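Local coordinates for protein C.Elegans p53 tumor suppressor-like transcription factor (Caenorhabditis elegans, PDB 1T4W) that activates transcription as the worm relative of p53, binding the same DNA consensus sequence through this zinc-containing domain and promoting apoptosis after DNA damage, at residues K186-C189 against E190-D193; V178-P181 against R182-W185. All blocks are in the same frame, centred on the assembly; numbering follows the deposited sequence.

Interaction 1 of 2, residues K186-C189 against E190-D193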
loop_
_atom_site.group_PDB
_atom_site.type_symbol
_atom_site.label_atom_id
_atom_site.label_comp_id
_atom_site.label_asym_id
_atom_site.label_seq_id
_atom_site.Cartn_x
_atom_site.Cartn_y
_atom_site.Cartn_z
ATOM N N LYS A 186 -1.555 12.252 15.231
ATOM C CA LYS A 186 -1.341 12.641 16.623
ATOM C C LYS A 186 -2.369 12.012 17.553
ATOM O O LYS A 186 -2.026 11.540 18.659
ATOM C CB LYS A 186 -1.344 14.166 16.762
ATOM C CG LYS A 186 -1.229 14.706 18.202
ATOM C CD LYS A 186 0.004 14.183 18.966
ATOM C CE LYS A 186 1.328 14.576 18.344
ATOM N NZ LYS A 186 2.432 14.555 19.407
ATOM N N ASN A 187 -3.626 12.007 17.119
ATOM C CA ASN A 187 -4.680 11.397 17.921
ATOM C C ASN A 187 -4.350 9.919 18.091
ATOM O O ASN A 187 -4.486 9.359 19.176
ATOM C CB ASN A 187 -6.050 11.533 17.237
ATOM C CG ASN A 187 -6.623 12.932 17.364
ATOM O OD1 ASN A 187 -6.189 13.693 18.207
ATOM N ND2 ASN A 187 -7.620 13.259 16.544
ATOM N N PHE A 188 -3.935 9.278 17.005
ATOM C CA PHE A 188 -3.597 7.859 17.085
ATOM C C PHE A 188 -2.470 7.581 18.086
ATOM O O PHE A 188 -2.583 6.685 18.928
ATOM C CB PHE A 188 -3.184 7.330 15.707
ATOM C CG PHE A 188 -2.770 5.876 15.709
ATOM C CD1 PHE A 188 -3.710 4.870 15.536
ATOM C CD2 PHE A 188 -1.431 5.521 15.843
ATOM C CE1 PHE A 188 -3.317 3.529 15.485
ATOM C CE2 PHE A 188 -1.029 4.182 15.793
ATOM C CZ PHE A 188 -1.967 3.195 15.612
ATOM N N CYS A 189 -1.376 8.335 17.986
ATOM C CA CYS A 189 -0.255 8.143 18.892
ATOM C C CYS A 189 -0.644 8.361 20.364
ATOM O O CYS A 189 -0.296 7.544 21.226
ATOM C CB CYS A 189 0.902 9.067 18.492
ATOM S SG CYS A 189 1.643 8.593 16.908
ATOM N N GLU A 190 -1.380 9.436 20.651
ATOM C CA GLU A 190 -1.805 9.718 22.033
ATOM C C GLU A 190 -2.689 8.601 22.560
ATOM O O GLU A 190 -2.554 8.205 23.713
ATOM C CB GLU A 190 -2.573 11.049 22.128
ATOM C CG GLU A 190 -1.712 12.285 21.881
ATOM C CD GLU A 190 -0.767 12.589 23.040
ATOM O OE1 GLU A 190 -1.263 12.863 24.152
ATOM O OE2 GLU A 190 0.463 12.549 22.844
ATOM N N ARG A 191 -3.607 8.101 21.733
ATOM C CA ARG A 191 -4.480 7.019 22.177
ATOM C C ARG A 191 -3.678 5.738 22.456
ATOM O O ARG A 191 -3.915 5.059 23.457
ATOM C CB ARG A 191 -5.585 6.746 21.142
ATOM C CG ARG A 191 -6.703 7.776 21.181
ATOM C CD ARG A 191 -7.884 7.425 20.276
ATOM N NE ARG A 191 -7.662 7.733 18.858
ATOM C CZ ARG A 191 -7.095 6.899 17.987
ATOM N NH1 ARG A 191 -6.689 5.700 18.384
ATOM N NH2 ARG A 191 -6.946 7.256 16.716
ATOM N N GLU A 192 -2.723 5.419 21.582
ATOM C CA GLU A 192 -1.890 4.233 21.774
ATOM C C GLU A 192 -1.020 4.339 23.019
ATOM O O GLU A 192 -0.995 3.416 23.832
ATOM C CB GLU A 192 -0.980 4.000 20.565
ATOM C CG GLU A 192 -1.704 3.544 19.339
ATOM C CD GLU A 192 -2.295 2.157 19.496
ATOM O OE1 GLU A 192 -1.540 1.226 19.816
ATOM O OE2 GLU A 192 -3.508 1.991 19.282
ATOM N N ASP A 193 -0.307 5.457 23.164
ATOM C CA ASP A 193 0.574 5.663 24.308
ATOM C C ASP A 193 -0.192 5.718 25.619
ATOM O O ASP A 193 0.367 5.467 26.679
ATOM C CB ASP A 193 1.378 6.957 24.169
ATOM C CG ASP A 193 2.348 6.929 22.999
ATOM O OD1 ASP A 193 2.719 5.831 22.538
ATOM O OD2 ASP A 193 2.759 8.016 22.555
HETATM O O HOH W 1 2.318 15.171 22.332
#

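Interaction 2 of 2, residues V178-P181 against R182-W185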
loop_
_atom_site.group_PDB
_atom_site.type_symbol
_atom_site.label_atom_id
_atom_site.label_comp_id
_atom_site.label_asym_id
_atom_site.label_seq_id
_atom_site.Cartn_x
_atom_site.Cartn_y
_atom_site.Cartn_z
ATOM N N VAL A 178 -6.756 11.512 4.174
ATOM C CA VAL A 178 -7.499 12.568 4.846
ATOM C C VAL A 178 -6.960 13.957 4.550
ATOM O O VAL A 178 -5.945 14.102 3.891
ATOM C CB VAL A 178 -7.402 12.346 6.356
ATOM C CG1 VAL A 178 -7.958 10.990 6.719
ATOM C CG2 VAL A 178 -5.916 12.424 6.783
ATOM N N ALA A 179 -7.624 14.974 5.093
ATOM C CA ALA A 179 -7.235 16.371 4.890
ATOM C C ALA A 179 -6.046 16.825 5.757
ATOM O O ALA A 179 -5.172 17.576 5.310
ATOM C CB ALA A 179 -8.449 17.274 5.167
ATOM N N TYR A 180 -6.009 16.358 6.997
ATOM C CA TYR A 180 -4.951 16.741 7.926
ATOM C C TYR A 180 -4.303 15.497 8.545
ATOM O O TYR A 180 -4.579 15.132 9.695
ATOM C CB TYR A 180 -5.563 17.638 9.006
ATOM C CG TYR A 180 -6.094 18.924 8.424
ATOM C CD1 TYR A 180 -5.220 19.914 7.966
ATOM C CD2 TYR A 180 -7.466 19.136 8.285
ATOM C CE1 TYR A 180 -5.707 21.107 7.372
ATOM C CE2 TYR A 180 -7.972 20.313 7.693
ATOM C CZ TYR A 180 -7.089 21.285 7.243
ATOM O OH TYR A 180 -7.579 22.424 6.653
ATOM N N PRO A 181 -3.425 14.830 7.785
ATOM C CA PRO A 181 -2.785 13.627 8.324
ATOM C C PRO A 181 -2.159 13.794 9.711
ATOM O O PRO A 181 -2.200 12.855 10.504
ATOM C CB PRO A 181 -1.763 13.241 7.228
ATOM C CG PRO A 181 -1.599 14.503 6.396
ATOM C CD PRO A 181 -2.977 15.116 6.411
ATOM N N ARG A 182 -1.589 14.966 10.024
ATOM C CA ARG A 182 -0.976 15.135 11.353
ATOM C C ARG A 182 -1.986 15.134 12.504
ATOM O O ARG A 182 -1.654 14.722 13.605
ATOM C CB ARG A 182 -0.087 16.392 11.409
ATOM C CG ARG A 182 1.220 16.222 10.619
ATOM C CD ARG A 182 2.194 15.212 11.292
ATOM N NE ARG A 182 3.245 14.735 10.374
ATOM C CZ ARG A 182 4.117 13.772 10.669
ATOM N NH1 ARG A 182 4.084 13.185 11.851
ATOM N NH2 ARG A 182 5.005 13.375 9.773
ATOM N N ARG A 183 -3.213 15.589 12.255
ATOM C CA ARG A 183 -4.240 15.558 13.292
ATOM C C ARG A 183 -4.536 14.095 13.651
ATOM O O ARG A 183 -4.454 13.695 14.819
ATOM C CB ARG A 183 -5.538 16.214 12.807
ATOM C CG ARG A 183 -6.764 15.921 13.692
ATOM C CD ARG A 183 -8.043 16.448 13.060
ATOM N NE ARG A 183 -7.954 17.882 12.775
ATOM C CZ ARG A 183 -8.808 18.542 11.992
ATOM N NH1 ARG A 183 -8.665 19.843 11.788
ATOM N NH2 ARG A 183 -9.806 17.902 11.403
ATOM N N ASP A 184 -4.845 13.293 12.636
ATOM C CA ASP A 184 -5.185 11.895 12.854
ATOM C C ASP A 184 -4.018 11.079 13.419
ATOM O O ASP A 184 -4.202 10.242 14.309
ATOM C CB ASP A 184 -5.716 11.289 11.550
ATOM C CG ASP A 184 -7.038 11.930 11.110
ATOM O OD1 ASP A 184 -7.940 12.004 11.951
ATOM O OD2 ASP A 184 -7.179 12.351 9.944
ATOM N N TRP A 185 -2.824 11.324 12.897
ATOM C CA TRP A 185 -1.619 10.656 13.383
ATOM C C TRP A 185 -1.414 10.978 14.869
ATOM O O TRP A 185 -1.116 10.086 15.679
ATOM C CB TRP A 185 -0.393 11.154 12.615
ATOM C CG TRP A 185 0.943 10.858 13.295
ATOM C CD1 TRP A 185 1.631 9.675 13.274
ATOM C CD2 TRP A 185 1.771 11.789 14.017
ATOM N NE1 TRP A 185 2.838 9.815 13.927
ATOM C CE2 TRP A 185 2.948 11.099 14.391
ATOM C CE3 TRP A 185 1.634 13.137 14.378
ATOM C CZ2 TRP A 185 3.986 11.712 15.112
ATOM C CZ3 TRP A 185 2.668 13.750 15.098
ATOM C CH2 TRP A 185 3.828 13.036 15.456
HETATM O O HOH W 2 -7.841 14.795 8.620
#

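Interaction 1 of 2, residues K186-C189 against E190-D193
F188 turns its CG away from its own backbone N (chi1 178°), whereas E192, one helical turn on, has CG beside its backbone N and bends at chi2 (-67°); together these torsions lay the glutamate chain over the phenyl ring. The pair lies in the C-terminal half of helix 181-194, the last helix of this p53-like DNA-binding domain, and is an i to i+4 CH-pi contact: E192 CG stands 3.9 Å from the centroid of the F188 ring, over one face but displaced toward the rim. The carboxylate of E192 lies nearly parallel to the ring, the planes differing by 15°, and its OE1 is taken up by the backbone N of S25 and by K195, which would fix the rotation of the group. F188 itself is buried, its ring meeting those of Y30 and W32.

At the ring's edge comes R191, whose guanidinium stands almost upright to the phenyl plane. One face of that guanidinium rests on the backbone instead, with NH2 3.4 Å from F188 CA and the carbonyl oxygen of N187 beneath the same flat group. That oxygen is the acceptor for R191 N at 3.0 Å, so a single residue touches the preceding turn through both main chain and side chain. The neighbouring bonds, E190 N to K186 O and D193 N to C189 O, are nearly straight and continue the alpha-helical ladder.

On another flank, K186 and E190 run their aliphatic parts together, CD to CG at 3.9 Å. Their charges stop short of a salt bridge; a water accepts from K186 NZ at 3.0 Å and donates to E190 OE2 at 3.3 Å.

Interaction 2 of 2, residues V178-P181 against R182-W185
The N-terminal start of helix 181-194 is formed here, with Y180 at the N-cap position and P181 opening the first turn. The carbonyl oxygen of Y180 serves two amides: R183 N approaches at 2.9 Å from above the carbonyl plane, with a bent N-H...O angle of 132°, while D184 N makes a weak bond at 3.5 Å. The regular ladder is under way one residue later, where W185 N reaches P181 O at 2.9 Å.

A water bridges the N-cap residue to the helix: it accepts from Y180 N and donates to D184 OD2, both at 2.9 Å. The side chains of V178 and D184 approach from opposite directions, and the same OD2 rests against the whole isopropyl group of V178, nearest CG2 at 3.4 Å; this oxygen therefore has both valine methyls and the bridging water for neighbours. D184 OD1 has a long, weak ion pair with R176.

On the outer side, R183 folds back at chi3 (-56°) and sets one guanidinium face over Y180 CD2, with NH1 3.8 Å from that carbon; the two planes are inclined by 36°.

Against the sheet, P181 and D184 lie on W32 of strand 29-33, V178 is backbone-bonded to T33, R182 and W185 pack on A20 of strand 19-23, and R182 NE is held by the carbonyl oxygen of S16.

From the N-terminal side, the chain leaves strand 166-177, passes through the loop at 178-180 and enters helix 181-194. Interaction 2 closes the turn from that loop into the helix; interaction 1 follows directly, K186 succeeding W185, and closes no loop but joins successive turns farther along. The two are consecutive, neither nested nor crossing, with centres about 12 Å apart. They share a helix and strand 29-33: W32 receives P181 and D184 from one and F188 from the other. Interaction 2 also reaches strand 19-23, whereas interaction 1 meets S24 and S25 just beyond it, so the helix packs on the hairpin formed by strands 19-23 and 29-33 at one end of the mixed sheet.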